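Local coordinates for protein putative oxidoreductase with NAD(P)-binding Rossmann-fold domain (Clostridium difficile, PDB 3UUW) that probably binds NAD(P) through an N-terminal Rossmann-fold domain and acts as a dehydrogenase of the Gfo/Idh/MocA family, its substrate not established, at residues A[165-170]-A[216-221]; A[173-178]-A[210-215]; A[189-194]-A[198-203]. All coordinates share one frame; numbering follows the deposited sequence.

Contact 1 of 3, residues A[165-170]-A[216-221]; sequences IDDYIH and MHRDSG
In the C-terminal alpha/beta domain, helix 160-179 lies against the mixed sheet, and here its middle meets the end of strand 211-217 through a Met-aromatic contact and a salt bridge. Met216 points at the helix from the strand. Its CB sits 3.8 Å from Tyr168 CD1, and the two side chains run past each other in opposite directions. A bend at the last torsion of the methionine (chi3 -72°) brings CE against the helix backbone, 3.7 Å from Tyr168 CA, while SD stands 5.3 Å from the centroid of the Tyr168 ring, oblique to it. Beyond the methionine, Arg218 curls back from the loop, bent at chi2 and chi3, and its NH1 donates to Asp167 OD2 at 2.7 Å. The carboxylate is met on its anti side, somewhat out of its plane, and stands nearly perpendicular to the guanidinium (89°), yet OD2 lies in the guanidinium plane. NH1 also makes a weak hydrogen bond to Met216 SD, at 3.6 Å. Lys149 forms a salt bridge with Asp167 OD1, so both carboxylate oxygens are engaged by cations. A helix packed on one face of a mixed sheet is the fold expected of the C-terminal domain in this family.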
loop_
_atom_site.group_PDB
_atom_site.type_symbol
_atom_site.label_atom_id
_atom_site.label_comp_id
_atom_site.label_asym_id
_atom_site.label_seq_id
_atom_site.Cartn_x
_atom_site.Cartn_y
_atom_site.Cartn_z
ATOM N N ILE A 165 -4.051 31.816 7.940
ATOM C CA ILE A 165 -4.173 31.889 9.389
ATOM C C ILE A 165 -5.050 30.786 9.974
ATOM O O ILE A 165 -4.823 30.333 11.094
ATOM C CB ILE A 165 -4.751 33.264 9.815
ATOM C CG1 ILE A 165 -3.803 34.391 9.406
ATOM C CG2 ILE A 165 -4.943 33.310 11.309
ATOM C CD1 ILE A 165 -2.466 34.327 10.113
ATOM N N ASP A 166 -6.025 30.345 9.187
ATOM C CA ASP A 166 -7.028 29.364 9.601
ATOM C C ASP A 166 -6.584 27.920 9.408
ATOM O O ASP A 166 -6.917 27.058 10.222
ATOM C CB ASP A 166 -8.311 29.589 8.794
ATOM C CG ASP A 166 -9.482 28.774 9.303
ATOM O OD1 ASP A 166 -9.747 28.794 10.529
ATOM O OD2 ASP A 166 -10.160 28.135 8.465
ATOM N N ASP A 167 -5.847 27.649 8.331
ATOM C CA ASP A 167 -5.487 26.277 8.001
ATOM C C ASP A 167 -3.999 26.031 7.798
ATOM O O ASP A 167 -3.458 25.082 8.354
ATOM C CB ASP A 167 -6.263 25.808 6.786
ATOM C CG ASP A 167 -6.350 24.284 6.698
ATOM O OD1 ASP A 167 -5.864 23.580 7.618
ATOM O OD2 ASP A 167 -6.905 23.783 5.699
ATOM N N TYR A 168 -3.317 26.876 7.029
ATOM C CA TYR A 168 -1.877 26.692 6.840
ATOM C C TYR A 168 -1.138 26.803 8.173
ATOM O O TYR A 168 -0.043 26.262 8.324
ATOM C CB TYR A 168 -1.322 27.713 5.875
ATOM C CG TYR A 168 0.085 27.479 5.369
ATOM C CD1 TYR A 168 0.468 26.260 4.795
ATOM C CD2 TYR A 168 0.998 28.502 5.363
ATOM C CE1 TYR A 168 1.767 26.071 4.279
ATOM C CE2 TYR A 168 2.315 28.322 4.858
ATOM C CZ TYR A 168 2.677 27.114 4.299
ATOM O OH TYR A 168 3.956 26.970 3.779
ATOM N N ILE A 169 -1.762 27.469 9.138
ATOM C CA ILE A 169 -1.175 27.635 10.463
ATOM C C ILE A 169 -0.878 26.275 11.091
ATOM O O ILE A 169 0.088 26.142 11.852
ATOM C CB ILE A 169 -2.079 28.501 11.393
ATOM C CG1 ILE A 169 -1.310 28.973 12.634
ATOM C CG2 ILE A 169 -3.350 27.731 11.794
ATOM C CD1 ILE A 169 -2.088 30.010 13.438
ATOM N N HIS A 170 -1.702 25.272 10.796
ATOM C CA HIS A 170 -1.443 23.928 11.317
ATOM C C HIS A 170 -0.147 23.338 10.787
ATOM O O HIS A 170 0.582 22.680 11.531
ATOM C CB HIS A 170 -2.577 22.960 10.996
ATOM C CG HIS A 170 -3.792 23.153 11.835
ATOM N ND1 HIS A 170 -3.785 23.017 13.208
ATOM C CD2 HIS A 170 -5.072 23.427 11.488
ATOM C CE1 HIS A 170 -5.005 23.223 13.672
ATOM N NE2 HIS A 170 -5.808 23.465 12.647
ATOM N N MET A 216 0.887 23.336 0.863
ATOM C CA MET A 216 -0.561 23.244 0.931
ATOM C C MET A 216 -1.189 23.623 -0.429
ATOM O O MET A 216 -1.106 24.769 -0.878
ATOM C CB MET A 216 -1.101 24.152 2.055
ATOM C CG MET A 216 -2.628 24.407 1.981
ATOM S SD MET A 216 -3.293 25.275 3.418
ATOM C CE MET A 216 -3.199 23.961 4.662
ATOM N N HIS A 217 -1.830 22.645 -1.066
ATOM C CA HIS A 217 -2.540 22.852 -2.329
ATOM C C HIS A 217 -4.022 22.686 -2.037
ATOM O O HIS A 217 -4.476 21.623 -1.600
ATOM C CB HIS A 217 -2.078 21.856 -3.380
ATOM C CG HIS A 217 -2.614 22.118 -4.744
ATOM N ND1 HIS A 217 -2.691 21.138 -5.708
ATOM C CD2 HIS A 217 -3.096 23.245 -5.310
ATOM C CE1 HIS A 217 -3.199 21.655 -6.815
ATOM N NE2 HIS A 217 -3.457 22.930 -6.599
ATOM N N ARG A 218 -4.760 23.759 -2.267
ATOM C CA ARG A 218 -6.186 23.828 -1.989
ATOM C C ARG A 218 -7.059 23.242 -3.085
ATOM O O ARG A 218 -8.271 23.078 -2.875
ATOM C CB ARG A 218 -6.591 25.292 -1.780
ATOM C CG ARG A 218 -5.753 26.027 -0.744
ATOM C CD ARG A 218 -5.939 25.481 0.667
ATOM N NE ARG A 218 -7.319 25.646 1.139
ATOM C CZ ARG A 218 -7.737 25.301 2.354
ATOM N NH1 ARG A 218 -6.888 24.783 3.244
ATOM N NH2 ARG A 218 -9.011 25.484 2.686
ATOM N N ASP A 219 -6.468 22.939 -4.241
ATOM C CA ASP A 219 -7.211 22.415 -5.384
ATOM C C ASP A 219 -6.511 21.161 -5.903
ATOM O O ASP A 219 -6.214 21.036 -7.097
ATOM C CB ASP A 219 -7.309 23.480 -6.497
ATOM C CG ASP A 219 -8.419 23.182 -7.498
ATOM O OD1 ASP A 219 -9.236 22.280 -7.222
ATOM O OD2 ASP A 219 -8.491 23.848 -8.564
ATOM N N SER A 220 -6.264 20.232 -4.979
ATOM C CA SER A 220 -5.561 18.969 -5.253
ATOM C C SER A 220 -6.530 17.837 -5.652
ATOM O O SER A 220 -7.720 18.079 -6.025
ATOM C CB SER A 220 -4.760 18.583 -3.997
ATOM O OG SER A 220 -3.874 17.494 -4.235
ATOM N N GLY A 221 -6.032 16.605 -5.653
ATOM C CA GLY A 221 -6.827 15.456 -6.087
ATOM C C GLY A 221 -7.407 14.644 -4.968
ATOM O O GLY A 221 -8.132 13.681 -5.208
#

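Contact 2 of 3, residues A[173-178]-A[210-215]; sequences DTALWL and FSINTS
Ala175 sets its CB between two branched side chains of the facing strand, 3.8 Å from Ile212 CG2 and 3.9 Å from Thr214 CG2. With no side chain beyond CB, the alanine lets the helix come close: Ala175 CA and Ile212 CA are 6.6 Å apart. Ile212 and Thr214 alternate with Ser211 and Asn213, and so present their methyl groups on the same face of strand 211-217. That face is the one on which helix 160-179 lies in the alpha/beta C-terminal domain, where the contact belongs to the buried layer between helix and sheet. In Thr214, CG2 is placed anti to the carbonyl carbon and meets the alanine, while the buried hydroxyl, with chi1 at 59°, takes the position between N and C and is satisfied by Tyr168 OH, about two turns earlier on the same helix. Phe210 points toward the helix from the start of the strand, and its CZ lies 4.1 Å from Leu178 O, the oxygen at the ring edge, near its plane. Ile142 and Ile145 of strand 142-150 also touch the Phe210 side chain, and Leu205 of the neighbouring strand 198-206 touches Ala175.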
loop_
_atom_site.group_PDB
_atom_site.type_symbol
_atom_site.label_atom_id
_atom_site.label_comp_id
_atom_site.label_asym_id
_atom_site.label_seq_id
_atom_site.Cartn_x
_atom_site.Cartn_y
_atom_site.Cartn_z
ATOM N N ASP A 173 2.736 25.509 12.392
ATOM C CA ASP A 173 2.929 25.182 13.803
ATOM C C ASP A 173 3.578 23.807 13.993
ATOM O O ASP A 173 4.455 23.635 14.838
ATOM C CB ASP A 173 1.625 25.205 14.592
ATOM C CG ASP A 173 1.873 25.057 16.084
ATOM O OD1 ASP A 173 2.331 26.051 16.703
ATOM O OD2 ASP A 173 1.653 23.948 16.617
ATOM N N THR A 174 3.131 22.824 13.224
ATOM C CA THR A 174 3.709 21.479 13.336
ATOM C C THR A 174 5.200 21.517 12.964
ATOM O O THR A 174 6.039 20.893 13.625
ATOM C CB THR A 174 2.933 20.483 12.496
ATOM O OG1 THR A 174 1.557 20.495 12.890
ATOM C CG2 THR A 174 3.521 19.078 12.642
ATOM N N ALA A 175 5.526 22.281 11.921
ATOM C CA ALA A 175 6.904 22.470 11.494
ATOM C C ALA A 175 7.777 23.032 12.623
ATOM O O ALA A 175 8.861 22.517 12.879
ATOM C CB ALA A 175 6.965 23.381 10.267
ATOM N N LEU A 176 7.304 24.088 13.277
ATOM C CA LEU A 176 8.082 24.756 14.292
ATOM C C LEU A 176 8.235 23.849 15.522
ATOM O O LEU A 176 9.288 23.844 16.165
ATOM C CB LEU A 176 7.466 26.116 14.649
ATOM C CG LEU A 176 7.429 27.173 13.521
ATOM C CD1 LEU A 176 6.801 28.435 14.042
ATOM C CD2 LEU A 176 8.809 27.449 12.968
ATOM N N TRP A 177 7.193 23.066 15.825
ATOM C CA TRP A 177 7.220 22.127 16.949
ATOM C C TRP A 177 8.216 21.009 16.692
ATOM O O TRP A 177 8.936 20.592 17.602
ATOM C CB TRP A 177 5.801 21.598 17.190
ATOM C CG TRP A 177 5.657 20.455 18.115
ATOM C CD1 TRP A 177 5.792 20.455 19.477
ATOM C CD2 TRP A 177 5.229 19.152 17.756
ATOM N NE1 TRP A 177 5.504 19.213 19.978
ATOM C CE2 TRP A 177 5.149 18.395 18.941
ATOM C CE3 TRP A 177 4.898 18.554 16.545
ATOM C CZ2 TRP A 177 4.771 17.058 18.944
ATOM C CZ3 TRP A 177 4.530 17.223 16.547
ATOM C CH2 TRP A 177 4.470 16.496 17.750
ATOM N N LEU A 178 8.285 20.552 15.441
ATOM C CA LEU A 178 9.274 19.537 15.043
ATOM C C LEU A 178 10.686 20.099 14.923
ATOM O O LEU A 178 11.661 19.389 15.214
ATOM C CB LEU A 178 8.884 18.888 13.717
ATOM C CG LEU A 178 7.697 17.948 13.751
ATOM C CD1 LEU A 178 7.273 17.587 12.307
ATOM C CD2 LEU A 178 7.983 16.676 14.594
ATOM N N PHE A 210 18.818 21.203 9.848
ATOM C CA PHE A 210 18.004 20.711 8.742
ATOM C C PHE A 210 16.941 21.740 8.373
ATOM O O PHE A 210 16.721 22.716 9.104
ATOM C CB PHE A 210 17.346 19.362 9.087
ATOM C CG PHE A 210 16.481 19.387 10.332
ATOM C CD1 PHE A 210 15.131 19.707 10.246
ATOM C CD2 PHE A 210 17.011 19.062 11.570
ATOM C CE1 PHE A 210 14.316 19.712 11.389
ATOM C CE2 PHE A 210 16.199 19.070 12.720
ATOM C CZ PHE A 210 14.861 19.395 12.617
ATOM N N SER A 211 16.273 21.506 7.252
ATOM C CA SER A 211 15.206 22.375 6.795
ATOM C C SER A 211 13.875 21.640 6.792
ATOM O O SER A 211 13.829 20.408 6.735
ATOM C CB SER A 211 15.474 22.853 5.367
ATOM O OG SER A 211 16.669 23.622 5.323
ATOM N N ILE A 212 12.798 22.415 6.866
ATOM C CA ILE A 212 11.462 21.872 6.776
ATOM C C ILE A 212 10.827 22.438 5.524
ATOM O O ILE A 212 10.912 23.642 5.266
ATOM C CB ILE A 212 10.562 22.241 7.969
ATOM C CG1 ILE A 212 11.179 21.790 9.294
ATOM C CG2 ILE A 212 9.182 21.610 7.783
ATOM C CD1 ILE A 212 12.142 22.800 9.911
ATOM N N ASN A 213 10.231 21.563 4.733
ATOM C CA ASN A 213 9.517 21.967 3.541
ATOM C C ASN A 213 8.049 21.785 3.773
ATOM O O ASN A 213 7.584 20.660 3.939
ATOM C CB ASN A 213 9.987 21.132 2.362
ATOM C CG ASN A 213 11.481 21.226 2.170
ATOM O OD1 ASN A 213 11.987 22.274 1.772
ATOM N ND2 ASN A 213 12.205 20.158 2.502
ATOM N N THR A 214 7.324 22.908 3.752
ATOM C CA THR A 214 5.894 22.947 4.032
ATOM C C THR A 214 5.136 23.244 2.779
ATOM O O THR A 214 5.584 24.038 1.972
ATOM C CB THR A 214 5.555 24.039 5.070
ATOM O OG1 THR A 214 5.974 25.331 4.602
ATOM C CG2 THR A 214 6.253 23.742 6.401
ATOM N N SER A 215 3.982 22.595 2.601
ATOM C CA SER A 215 3.197 22.731 1.358
ATOM C C SER A 215 1.686 22.510 1.536
ATOM O O SER A 215 1.260 21.585 2.208
ATOM C CB SER A 215 3.731 21.730 0.332
ATOM O OG SER A 215 2.986 21.727 -0.874
#

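Contact 3 of 3, residues A[189-194]-A[198-203]; sequences DLFLTD and LIFVSH
Asp189, Phe191 and Phe200 have the largest surfaces buried by this contact, an antiparallel beta hairpin whose strands 184-192 and 198-206 lie at one edge of the mixed sheet within the chain and whose pairing is interrupted by a classic beta bulge. Phe191 faces both Ile199 and Phe200 across the bulge. Its carbonyl oxygen is gripped twice, by Ile199 N at 2.9 Å, in the carbonyl plane, and by Phe200 N at 3.2 Å. In return Phe191 N donates to Phe200 O in an almost straight bond (177°). The phenylalanine side chains lie side by side and point the same way; CD2 of Phe191 is 3.7 Å from CD2 of Phe200, with ring planes 32° apart, neither stacked nor edge-to-face. On the same side of the sheet, Asp189 lies alongside Phe200 and brings OD2 to the edge of its ring, 3.8 Å from CE2 of Phe200. Lys204 and Lys206 of the second subunit form salt bridges with OD1 of Asp189, and the packing of Phe200 on Val143 of that subunit places this face at the subunit interface. On the other face the contact is made by aliphatic side chains: Leu190 crosses Leu198 at about a right angle and lies beside Val201, with Leu190 CD1 3.7 Å from Leu198 CD1. Where the hairpin pairs Asp189 with Ser202, a water donates a hydrogen bond to Asp189 OD2 at 2.6 Å.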
loop_
_atom_site.group_PDB
_atom_site.type_symbol
_atom_site.label_atom_id
_atom_site.label_comp_id
_atom_site.label_asym_id
_atom_site.label_seq_id
_atom_site.Cartn_x
_atom_site.Cartn_y
_atom_site.Cartn_z
ATOM N N ASP A 189 6.622 29.818 -2.303
ATOM C CA ASP A 189 5.736 29.856 -3.462
ATOM C C ASP A 189 4.404 30.339 -2.900
ATOM O O ASP A 189 3.937 29.834 -1.882
ATOM C CB ASP A 189 5.487 28.477 -4.073
ATOM C CG ASP A 189 6.741 27.811 -4.592
ATOM O OD1 ASP A 189 7.623 28.506 -5.123
ATOM O OD2 ASP A 189 6.811 26.559 -4.478
ATOM N N LEU A 190 3.774 31.305 -3.549
ATOM C CA LEU A 190 2.459 31.704 -3.097
ATOM C C LEU A 190 1.638 32.039 -4.324
ATOM O O LEU A 190 1.862 33.062 -4.960
ATOM C CB LEU A 190 2.537 32.867 -2.116
ATOM C CG LEU A 190 1.189 33.383 -1.622
ATOM C CD1 LEU A 190 0.519 32.343 -0.732
ATOM C CD2 LEU A 190 1.377 34.692 -0.878
ATOM N N PHE A 191 0.701 31.153 -4.654
ATOM C CA PHE A 191 -0.113 31.271 -5.869
ATOM C C PHE A 191 -1.548 31.577 -5.500
ATOM O O PHE A 191 -2.182 30.828 -4.733
ATOM C CB PHE A 191 -0.052 29.986 -6.710
ATOM C CG PHE A 191 1.346 29.506 -7.025
ATOM C CD1 PHE A 191 2.436 30.387 -7.068
ATOM C CD2 PHE A 191 1.573 28.158 -7.323
ATOM C CE1 PHE A 191 3.720 29.924 -7.364
ATOM C CE2 PHE A 191 2.858 27.694 -7.632
ATOM C CZ PHE A 191 3.932 28.587 -7.642
ATOM N N LEU A 192 -2.056 32.665 -6.077
ATOM C CA LEU A 192 -3.385 33.178 -5.793
ATOM C C LEU A 192 -4.205 33.293 -7.051
ATOM O O LEU A 192 -3.661 33.488 -8.141
ATOM C CB LEU A 192 -3.288 34.585 -5.175
ATOM C CG LEU A 192 -2.398 34.736 -3.934
ATOM C CD1 LEU A 192 -2.337 36.215 -3.484
ATOM C CD2 LEU A 192 -2.861 33.831 -2.807
ATOM N N THR A 193 -5.520 33.184 -6.892
ATOM C CA THR A 193 -6.444 33.435 -7.994
ATOM C C THR A 193 -6.431 34.930 -8.288
ATOM O O THR A 193 -5.869 35.729 -7.518
ATOM C CB THR A 193 -7.895 33.036 -7.644
ATOM O OG1 THR A 193 -8.385 33.868 -6.577
ATOM C CG2 THR A 193 -7.988 31.576 -7.254
ATOM N N ASP A 194 -7.045 35.309 -9.399
ATOM C CA ASP A 194 -7.159 36.719 -9.751
ATOM C C ASP A 194 -7.840 37.491 -8.625
ATOM O O ASP A 194 -7.503 38.644 -8.372
ATOM C CB ASP A 194 -7.935 36.902 -11.064
ATOM C CG ASP A 194 -7.151 36.424 -12.286
ATOM O OD1 ASP A 194 -7.720 36.436 -13.400
ATOM O OD2 ASP A 194 -5.968 36.042 -12.136
ATOM N N LEU A 198 -6.443 31.765 -2.063
ATOM C CA LEU A 198 -5.289 30.871 -2.018
ATOM C C LEU A 198 -5.472 29.636 -2.886
ATOM O O LEU A 198 -6.456 28.899 -2.740
ATOM C CB LEU A 198 -5.026 30.400 -0.578
ATOM C CG LEU A 198 -3.811 29.470 -0.381
ATOM C CD1 LEU A 198 -2.529 30.183 -0.767
ATOM C CD2 LEU A 198 -3.732 28.976 1.049
ATOM N N ILE A 199 -4.515 29.407 -3.777
ATOM C CA ILE A 199 -4.451 28.158 -4.558
ATOM C C ILE A 199 -3.396 27.222 -3.956
ATOM O O ILE A 199 -3.674 26.070 -3.607
ATOM C CB ILE A 199 -4.061 28.403 -6.036
ATOM C CG1 ILE A 199 -5.078 29.286 -6.763
ATOM C CG2 ILE A 199 -3.909 27.046 -6.776
ATOM C CD1 ILE A 199 -4.604 29.752 -8.118
ATOM N N PHE A 200 -2.174 27.721 -3.855
ATOM C CA PHE A 200 -1.056 26.914 -3.362
ATOM C C PHE A 200 -0.084 27.777 -2.598
ATOM O O PHE A 200 0.157 28.919 -2.970
ATOM C CB PHE A 200 -0.365 26.273 -4.562
ATOM C CG PHE A 200 0.862 25.494 -4.218
ATOM C CD1 PHE A 200 0.757 24.183 -3.772
ATOM C CD2 PHE A 200 2.116 26.057 -4.319
ATOM C CE1 PHE A 200 1.889 23.443 -3.420
ATOM C CE2 PHE A 200 3.252 25.316 -3.967
ATOM C CZ PHE A 200 3.128 24.001 -3.539
ATOM N N VAL A 201 0.481 27.225 -1.523
ATOM C CA VAL A 201 1.510 27.907 -0.763
ATOM C C VAL A 201 2.538 26.890 -0.332
ATOM O O VAL A 201 2.201 25.757 0.000
ATOM C CB VAL A 201 0.944 28.655 0.473
ATOM C CG1 VAL A 201 0.265 27.705 1.426
ATOM C CG2 VAL A 201 2.049 29.443 1.214
ATOM N N SER A 202 3.789 27.311 -0.334
ATOM C CA SER A 202 4.878 26.473 0.118
ATOM C C SER A 202 6.003 27.324 0.656
ATOM O O SER A 202 6.206 28.456 0.210
ATOM C CB SER A 202 5.383 25.595 -1.021
ATOM O OG SER A 202 6.529 24.881 -0.614
ATOM N N HIS A 203 6.718 26.770 1.633
ATOM C CA HIS A 203 7.881 27.419 2.223
ATOM C C HIS A 203 8.969 26.431 2.505
ATOM O O HIS A 203 8.721 25.240 2.676
ATOM C CB HIS A 203 7.520 28.133 3.510
ATOM C CG HIS A 203 6.680 29.337 3.277
ATOM N ND1 HIS A 203 5.305 29.287 3.243
ATOM C CD2 HIS A 203 7.022 30.604 2.975
ATOM C CE1 HIS A 203 4.836 30.492 2.971
ATOM N NE2 HIS A 203 5.858 31.304 2.777
HETATM O O HOH W 1 7.192 24.042 -3.808
#

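In the fold
The three contacts lie in the C-terminal domain and build outward from one helix. Contacts 1 and 2, with centres 14 Å apart, are successive parts of helix 160-179 on strand 211-217, and contact 3 adds the next two strands of the sheet. Tyr168 ties them together: its OH lies 2.7 Å from Thr214 OG1 of contact 2 and 2.7 Å from His203 ND1 of contact 3, both probable hydrogen bonds. Strand pairing continues the link, with Arg218 N 2.9 Å from Ile199 O. Asp166 of contact 1 forms a salt bridge with Lys97, consistent with that part of the helix facing the probable active site between the domains. All three contacts reach the second subunit.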